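Acyl-CoA dehydrogenase (Mycobacterium thermoresistibile, PDB 3PFD) probably catalyses the FAD-dependent 2,3-dehydrogenation of saturated acyl-CoA thioesters to 2,3-dehydroacyl-CoA, and is seen here with reduced flavin bound. Local coordinates at residues M109-R114 with Q122-V127; A57-S62 with S98-V103. One frame throughout, in Å; residues are numbered along the deposited sequence.

Contact 1. Residues M109-R114 with Q122-V127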
ATOM      1  N   MET C 109     -34.402   7.381  -7.574  1.00 22.15           N
ATOM      2  CA  MET C 109     -34.268   5.954  -7.866  1.00 22.81           C
ATOM      3  C   MET C 109     -35.253   5.075  -7.067  1.00 22.85           C
ATOM      4  O   MET C 109     -35.838   4.158  -7.624  1.00 22.00           O
ATOM      5  CB  MET C 109     -32.827   5.493  -7.664  1.00 22.40           C
ATOM      6  CG  MET C 109     -32.420   4.310  -8.535  1.00 24.96           C
ATOM      7  SD  MET C 109     -32.894   4.511 -10.275  0.64 31.13           S
ATOM      8  CE  MET C 109     -32.938   2.771 -10.717  1.00 29.95           C
ATOM      9  N   GLY C 110     -35.411   5.362  -5.770  1.00 23.28           N
ATOM     10  CA  GLY C 110     -36.422   4.723  -4.922  1.00 24.55           C
ATOM     11  C   GLY C 110     -37.810   4.815  -5.543  1.00 26.00           C
ATOM     12  O   GLY C 110     -38.554   3.821  -5.610  1.00 26.37           O
ATOM     13  N   LEU C 111     -38.127   6.007  -6.036  1.00 27.12           N
ATOM     14  CA  LEU C 111     -39.424   6.284  -6.639  1.00 28.44           C
ATOM     15  C   LEU C 111     -39.601   5.492  -7.917  1.00 29.48           C
ATOM     16  O   LEU C 111     -40.660   4.904  -8.142  1.00 30.59           O
ATOM     17  CB  LEU C 111     -39.594   7.797  -6.907  1.00 27.84           C
ATOM     18  CG  LEU C 111     -40.859   8.243  -7.656  1.00 28.71           C
ATOM     19  CD1 LEU C 111     -42.139   7.958  -6.876  1.00 26.40           C
ATOM     20  CD2 LEU C 111     -40.767   9.713  -7.989  1.00 29.90           C
ATOM     21  N   ILE C 112     -38.551   5.461  -8.740  1.00 29.51           N
ATOM     22  CA  ILE C 112     -38.578   4.732 -10.002  1.00 30.30           C
ATOM     23  C   ILE C 112     -38.751   3.227  -9.750  1.00 30.83           C
ATOM     24  O   ILE C 112     -39.513   2.564 -10.450  1.00 31.01           O
ATOM     25  CB  ILE C 112     -37.309   5.012 -10.867  1.00 29.99           C
ATOM     26  CG1 ILE C 112     -37.364   6.422 -11.472  1.00 29.63           C
ATOM     27  CG2 ILE C 112     -37.163   3.977 -11.976  1.00 30.49           C
ATOM     28  CD1 ILE C 112     -35.990   7.054 -11.749  1.00 28.73           C
ATOM     29  N   LEU C 113     -38.057   2.713  -8.740  1.00 30.95           N
ATOM     30  CA  LEU C 113     -38.062   1.278  -8.436  1.00 31.82           C
ATOM     31  C   LEU C 113     -39.376   0.770  -7.801  1.00 32.80           C
ATOM     32  O   LEU C 113     -39.814  -0.338  -8.094  1.00 33.01           O
ATOM     33  CB  LEU C 113     -36.864   0.913  -7.541  1.00 31.49           C
ATOM     34  CG  LEU C 113     -35.447   0.890  -8.150  1.00 31.09           C
ATOM     35  CD1 LEU C 113     -34.350   0.837  -7.071  1.00 29.43           C
ATOM     36  CD2 LEU C 113     -35.268  -0.253  -9.143  1.00 30.38           C
ATOM     37  N   ARG C 114     -39.993   1.586  -6.944  1.00 32.94           N
ATOM     38  CA  ARG C 114     -41.046   1.098  -6.062  1.00 33.49           C
ATOM     39  C   ARG C 114     -42.287   1.997  -6.031  1.00 34.08           C
ATOM     40  O   ARG C 114     -43.284   1.633  -5.411  1.00 34.96           O
ATOM     41  CB  ARG C 114     -40.507   0.876  -4.628  1.00 33.21           C
ATOM     42  CG  ARG C 114     -39.298  -0.086  -4.478  1.00 33.46           C
ATOM     43  CD  ARG C 114     -39.630  -1.597  -4.664  1.00 37.09           C
ATOM     44  NE  ARG C 114     -38.531  -2.435  -4.155  1.00 39.29           N
ATOM     45  CZ  ARG C 114     -37.547  -2.967  -4.889  1.00 39.80           C
ATOM     46  NH1 ARG C 114     -37.498  -2.807  -6.208  1.00 39.75           N
ATOM     47  NH2 ARG C 114     -36.604  -3.677  -4.297  1.00 39.52           N
ATOM     48  N   GLN C 122     -46.277  12.597 -11.282  1.00 38.23           N
ATOM     49  CA  GLN C 122     -46.162  13.895 -10.613  1.00 37.92           C
ATOM     50  C   GLN C 122     -44.731  14.440 -10.555  1.00 36.71           C
ATOM     51  O   GLN C 122     -44.514  15.646 -10.692  1.00 36.41           O
ATOM     52  CB  GLN C 122     -46.674  13.785  -9.185  1.00 38.13           C
ATOM     53  CG  GLN C 122     -48.021  14.401  -8.942  1.00 41.21           C
ATOM     54  CD  GLN C 122     -48.661  13.877  -7.680  1.00 42.16           C
ATOM     55  OE1 GLN C 122     -48.732  14.578  -6.677  1.00 42.71           O
ATOM     56  NE2 GLN C 122     -49.117  12.626  -7.719  1.00 42.54           N
ATOM     57  N   VAL C 123     -43.774  13.536 -10.341  1.00 34.97           N
ATOM     58  CA  VAL C 123     -42.395  13.902  -9.993  1.00 33.51           C
ATOM     59  C   VAL C 123     -41.427  13.853 -11.162  1.00 32.72           C
ATOM     60  O   VAL C 123     -40.760  14.822 -11.432  1.00 32.46           O
ATOM     61  CB  VAL C 123     -41.836  13.005  -8.845  1.00 32.85           C
ATOM     62  CG1 VAL C 123     -40.342  13.288  -8.623  1.00 31.76           C
ATOM     63  CG2 VAL C 123     -42.616  13.206  -7.573  1.00 31.16           C
ATOM     64  N   LEU C 124     -41.371  12.721 -11.853  1.00 32.63           N
ATOM     65  CA  LEU C 124     -40.337  12.462 -12.855  1.00 32.30           C
ATOM     66  C   LEU C 124     -40.293  13.363 -14.094  1.00 32.77           C
ATOM     67  O   LEU C 124     -39.202  13.634 -14.590  1.00 32.44           O
ATOM     68  CB  LEU C 124     -40.338  10.981 -13.264  1.00 32.33           C
ATOM     69  CG  LEU C 124     -40.201   9.996 -12.098  1.00 31.89           C
ATOM     70  CD1 LEU C 124     -40.518   8.597 -12.557  1.00 32.96           C
ATOM     71  CD2 LEU C 124     -38.810  10.077 -11.469  1.00 29.08           C
ATOM     72  N   PRO C 125     -41.454  13.811 -14.614  1.00 33.69           N
ATOM     73  CA  PRO C 125     -41.407  14.686 -15.797  1.00 34.21           C
ATOM     74  C   PRO C 125     -40.627  15.999 -15.582  1.00 33.95           C
ATOM     75  O   PRO C 125     -39.868  16.411 -16.454  1.00 33.79           O
ATOM     76  CB  PRO C 125     -42.887  14.956 -16.093  1.00 34.97           C
ATOM     77  CG  PRO C 125     -43.585  13.752 -15.579  1.00 35.65           C
ATOM     78  CD  PRO C 125     -42.835  13.369 -14.327  1.00 34.34           C
ATOM     79  N   ALA C 126     -40.809  16.636 -14.430  1.00 33.89           N
ATOM     80  CA  ALA C 126     -40.060  17.845 -14.109  1.00 33.93           C
ATOM     81  C   ALA C 126     -38.554  17.560 -13.947  1.00 33.46           C
ATOM     82  O   ALA C 126     -37.726  18.366 -14.358  1.00 33.43           O
ATOM     83  CB  ALA C 126     -40.636  18.515 -12.859  1.00 34.09           C
ATOM     84  N   VAL C 127     -38.207  16.409 -13.364  1.00 32.96           N
ATOM     85  CA  VAL C 127     -36.795  16.008 -13.260  1.00 32.99           C
ATOM     86  C   VAL C 127     -36.258  15.661 -14.649  1.00 33.57           C
ATOM     87  O   VAL C 127     -35.159  16.045 -15.003  1.00 33.58           O
ATOM     88  CB  VAL C 127     -36.583  14.815 -12.285  1.00 31.83           C
ATOM     89  CG1 VAL C 127     -35.086  14.543 -12.073  1.00 31.53           C
ATOM     90  CG2 VAL C 127     -37.253  15.089 -10.956  1.00 31.97           C
TER
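Leu111 presses the CD2 methyl at the end of its side chain against the branch point of Val123: Leu111 CD2 lies 3.6 Å from Val123 CB and 3.7 Å from Val123 CG1. The CG2 methyl of Val123 stands a little farther off, 4.0 Å from Leu111 CD2, so a single leucine methyl rests in the fork of the valine, with the two side chains at a slant to each other. What brings it there is the first torsion of Leu111, which sets CG opposite the backbone N (chi1 175°) on a bond that already heads for the other helix. Leu124 reaches back in the other direction. Its CD2 wedges between the two residues of the 109-114 turn, 4.0 Å from Leu111 CD2 and 3.9 Å from Ile112 CG1. Helix 95-114 and helix 117-129 follow one another with only a short turn between them, and together they form a splayed pair of consecutive helices in the all-alpha N-terminal domain of the acyl-CoA dehydrogenase fold. The two short segments run at 128° to each other, well away from antiparallel, and their axes come no closer than 10.9 Å, a spacing bridged by side chains alone. Ile112 enters from the flank: its CB does not aim across, but CG1 swings over to the Leu124 fork, meeting CD1 at 4.0 Å as well as CD2. No hydrogen bond crosses between the segments. The first turn of helix 117-129 also packs on Leu111, through Leu119 and Lys120, while loop residues His68 and Tyr73 cover Ile112 and Leu124 respectively. Thr108, one residue before the 109-114 segment, touches both Leu124 and Val127.

Contact 2. Residues A57-S62 with S98-V103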
ATOM      1  N   ALA C  57     -27.447  25.175 -15.812  1.00 26.01           N
ATOM      2  CA  ALA C  57     -28.054  25.695 -17.036  1.00 28.20           C
ATOM      3  C   ALA C  57     -27.640  24.895 -18.279  1.00 28.91           C
ATOM      4  O   ALA C  57     -28.485  24.536 -19.096  1.00 29.73           O
ATOM      5  CB  ALA C  57     -27.748  27.195 -17.213  1.00 28.35           C
ATOM      6  N   ALA C  58     -26.349  24.588 -18.385  1.00 29.08           N
ATOM      7  CA  ALA C  58     -25.819  23.853 -19.528  1.00 29.23           C
ATOM      8  C   ALA C  58     -26.322  22.406 -19.539  1.00 29.26           C
ATOM      9  O   ALA C  58     -26.724  21.887 -20.582  1.00 28.94           O
ATOM     10  CB  ALA C  58     -24.303  23.901 -19.514  1.00 29.07           C
ATOM     11  N   LEU C  59     -26.316  21.768 -18.371  1.00 28.65           N
ATOM     12  CA  LEU C  59     -26.776  20.388 -18.265  1.00 29.34           C
ATOM     13  C   LEU C  59     -28.275  20.293 -18.567  1.00 30.63           C
ATOM     14  O   LEU C  59     -28.677  19.448 -19.357  1.00 31.06           O
ATOM     15  CB  LEU C  59     -26.396  19.765 -16.903  1.00 27.81           C
ATOM     16  CG  LEU C  59     -24.891  19.517 -16.633  1.00 26.98           C
ATOM     17  CD1 LEU C  59     -24.601  19.250 -15.147  1.00 22.79           C
ATOM     18  CD2 LEU C  59     -24.291  18.377 -17.484  1.00 24.19           C
ATOM     19  N   ASN C  60     -29.076  21.185 -17.965  1.00 31.62           N
ATOM     20  CA  ASN C  60     -30.528  21.234 -18.154  1.00 32.96           C
ATOM     21  C   ASN C  60     -30.915  21.461 -19.617  1.00 35.09           C
ATOM     22  O   ASN C  60     -31.796  20.769 -20.150  1.00 36.35           O
ATOM     23  CB  ASN C  60     -31.170  22.355 -17.296  1.00 32.85           C
ATOM     24  CG  ASN C  60     -31.354  21.969 -15.830  1.00 31.00           C
ATOM     25  OD1 ASN C  60     -31.317  20.793 -15.455  1.00 31.30           O
ATOM     26  ND2 ASN C  60     -31.564  22.973 -14.992  1.00 28.71           N
ATOM     27  N   SER C  61     -30.270  22.431 -20.263  1.00 35.60           N
ATOM     28  CA  SER C  61     -30.653  22.800 -21.624  1.00 37.10           C
ATOM     29  C   SER C  61     -30.113  21.855 -22.710  1.00 37.10           C
ATOM     30  O   SER C  61     -30.698  21.751 -23.778  1.00 38.01           O
ATOM     31  CB  SER C  61     -30.330  24.270 -21.921  1.00 37.53           C
ATOM     32  OG  SER C  61     -28.944  24.477 -22.117  1.00 39.81           O
ATOM     33  N   SER C  62     -29.017  21.151 -22.447  1.00 36.13           N
ATOM     34  CA  SER C  62     -28.580  20.127 -23.384  1.00 35.93           C
ATOM     35  C   SER C  62     -29.160  18.742 -23.026  1.00 35.20           C
ATOM     36  O   SER C  62     -28.829  17.749 -23.671  1.00 35.23           O
ATOM     37  CB  SER C  62     -27.067  20.074 -23.456  1.00 35.53           C
ATOM     38  OG  SER C  62     -26.565  19.513 -22.249  1.00 38.69           O
ATOM     39  N   SER C  98     -20.957  17.515 -10.932  1.00 15.98           N
ATOM     40  CA  SER C  98     -21.304  16.108 -11.172  1.00 16.30           C
ATOM     41  C   SER C  98     -22.435  15.614 -10.258  1.00 16.63           C
ATOM     42  O   SER C  98     -23.162  14.680 -10.599  1.00 16.82           O
ATOM     43  CB  SER C  98     -20.064  15.173 -11.060  1.00 15.35           C
ATOM     44  OG  SER C  98     -19.716  14.933  -9.696  1.00 15.31           O
ATOM     45  N   LEU C  99     -22.598  16.271  -9.112  1.00 16.42           N
ATOM     46  CA  LEU C  99     -23.640  15.878  -8.167  1.00 16.14           C
ATOM     47  C   LEU C  99     -25.054  16.279  -8.627  1.00 16.74           C
ATOM     48  O   LEU C  99     -26.047  15.830  -8.047  1.00 17.23           O
ATOM     49  CB  LEU C  99     -23.316  16.426  -6.768  1.00 15.43           C
ATOM     50  CG  LEU C  99     -22.169  15.704  -6.035  1.00 15.72           C
ATOM     51  CD1 LEU C  99     -21.655  16.529  -4.857  1.00 15.08           C
ATOM     52  CD2 LEU C  99     -22.642  14.348  -5.541  1.00 15.98           C
ATOM     53  N   ILE C 100     -25.152  17.112  -9.659  1.00 17.15           N
ATOM     54  CA  ILE C 100     -26.471  17.427 -10.255  1.00 17.86           C
ATOM     55  C   ILE C 100     -27.037  16.149 -10.889  1.00 17.49           C
ATOM     56  O   ILE C 100     -28.095  15.641 -10.439  1.00 18.25           O
ATOM     57  CB  ILE C 100     -26.376  18.605 -11.278  1.00 19.00           C
ATOM     58  CG1 ILE C 100     -25.923  19.897 -10.578  1.00 18.47           C
ATOM     59  CG2 ILE C 100     -27.699  18.794 -12.062  1.00 19.03           C
ATOM     60  CD1 ILE C 100     -25.323  20.920 -11.553  1.00 18.45           C
ATOM     61  N   PRO C 101     -26.329  15.579 -11.893  1.00 16.42           N
ATOM     62  CA  PRO C 101     -26.881  14.304 -12.377  1.00 15.70           C
ATOM     63  C   PRO C 101     -26.805  13.160 -11.365  1.00 15.70           C
ATOM     64  O   PRO C 101     -27.687  12.306 -11.372  1.00 14.99           O
ATOM     65  CB  PRO C 101     -26.037  13.997 -13.620  1.00 16.90           C
ATOM     66  CG  PRO C 101     -24.702  14.725 -13.369  1.00 14.97           C
ATOM     67  CD  PRO C 101     -25.164  16.016 -12.686  1.00 15.57           C
ATOM     68  N   ALA C 102     -25.783  13.131 -10.502  1.00 15.76           N
ATOM     69  CA  ALA C 102     -25.602  11.985  -9.582  1.00 15.79           C
ATOM     70  C   ALA C 102     -26.695  11.977  -8.528  1.00 17.07           C
ATOM     71  O   ALA C 102     -27.223  10.911  -8.184  1.00 17.11           O
ATOM     72  CB  ALA C 102     -24.222  12.000  -8.911  1.00 14.25           C
ATOM     73  N   VAL C 103     -27.019  13.164  -8.010  1.00 18.37           N
ATOM     74  CA  VAL C 103     -28.107  13.283  -7.005  1.00 18.97           C
ATOM     75  C   VAL C 103     -29.498  13.329  -7.617  1.00 19.68           C
ATOM     76  O   VAL C 103     -30.469  12.856  -6.990  1.00 19.92           O
ATOM     77  CB  VAL C 103     -27.808  14.347  -5.905  1.00 18.89           C
ATOM     78  CG1 VAL C 103     -28.961  14.463  -4.879  1.00 18.12           C
ATOM     79  CG2 VAL C 103     -26.519  13.944  -5.190  1.00 17.54           C
TER
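Leu59 extends one methyl, CD1, over the place where Ile100 and Pro101 adjoin, 4.0 Å from Ile100 CD1 and 4.1 Å from Pro101 CD. Toward the isoleucine it meets methyl with methyl, the two chains slanting past each other; the proline ring it crosses nearly at a right angle. Ile100 gets its CD1 there because CG1 is set opposite the carbonyl carbon (chi1 -63°), with the outer methyl extended beyond it. Within the N-terminal helical domain this joins the last turn of helix 53-61 to the early part of helix 95-114, which is kinked at residues 100 and 101. Leu33 of helix 24-47, Val90 of helix 80-91 and Phe64 also pack on Leu59, so side chains of three other helices and of a loop close round this leucine. The C-terminal end of helix 53-61 carries two serine-to-carbonyl bonds. Ser61 OG donates to Ala57 O at 3.1 Å and Ser62 OG to Ala58 O at 2.9 Å, each carbonyl also taking the backbone N of the same serine from the other face of its plane. A bound reduced flavin cofactor lies about 12 Å from the side chain of Ile100.

Helix 95-114 serves both contacts, its early part in contact 2 and its final turns in contact 1, with the centres 16 Å apart and no touch between them. Both are buried and wholly apolar across the interface. Contact 1 joins two consecutive helices and lies farther from the middle of the chain, about 17 Å from centre to centre; contact 2 lies about 12 Å from it and joins segments 36 residues apart at their closest ends. In size and place they differ too: 109-114 with 122-127 buries 161 Å², against 112 Å² for 57-62 with 98-103, which uses the kinked, proline-bearing part of the shared helix.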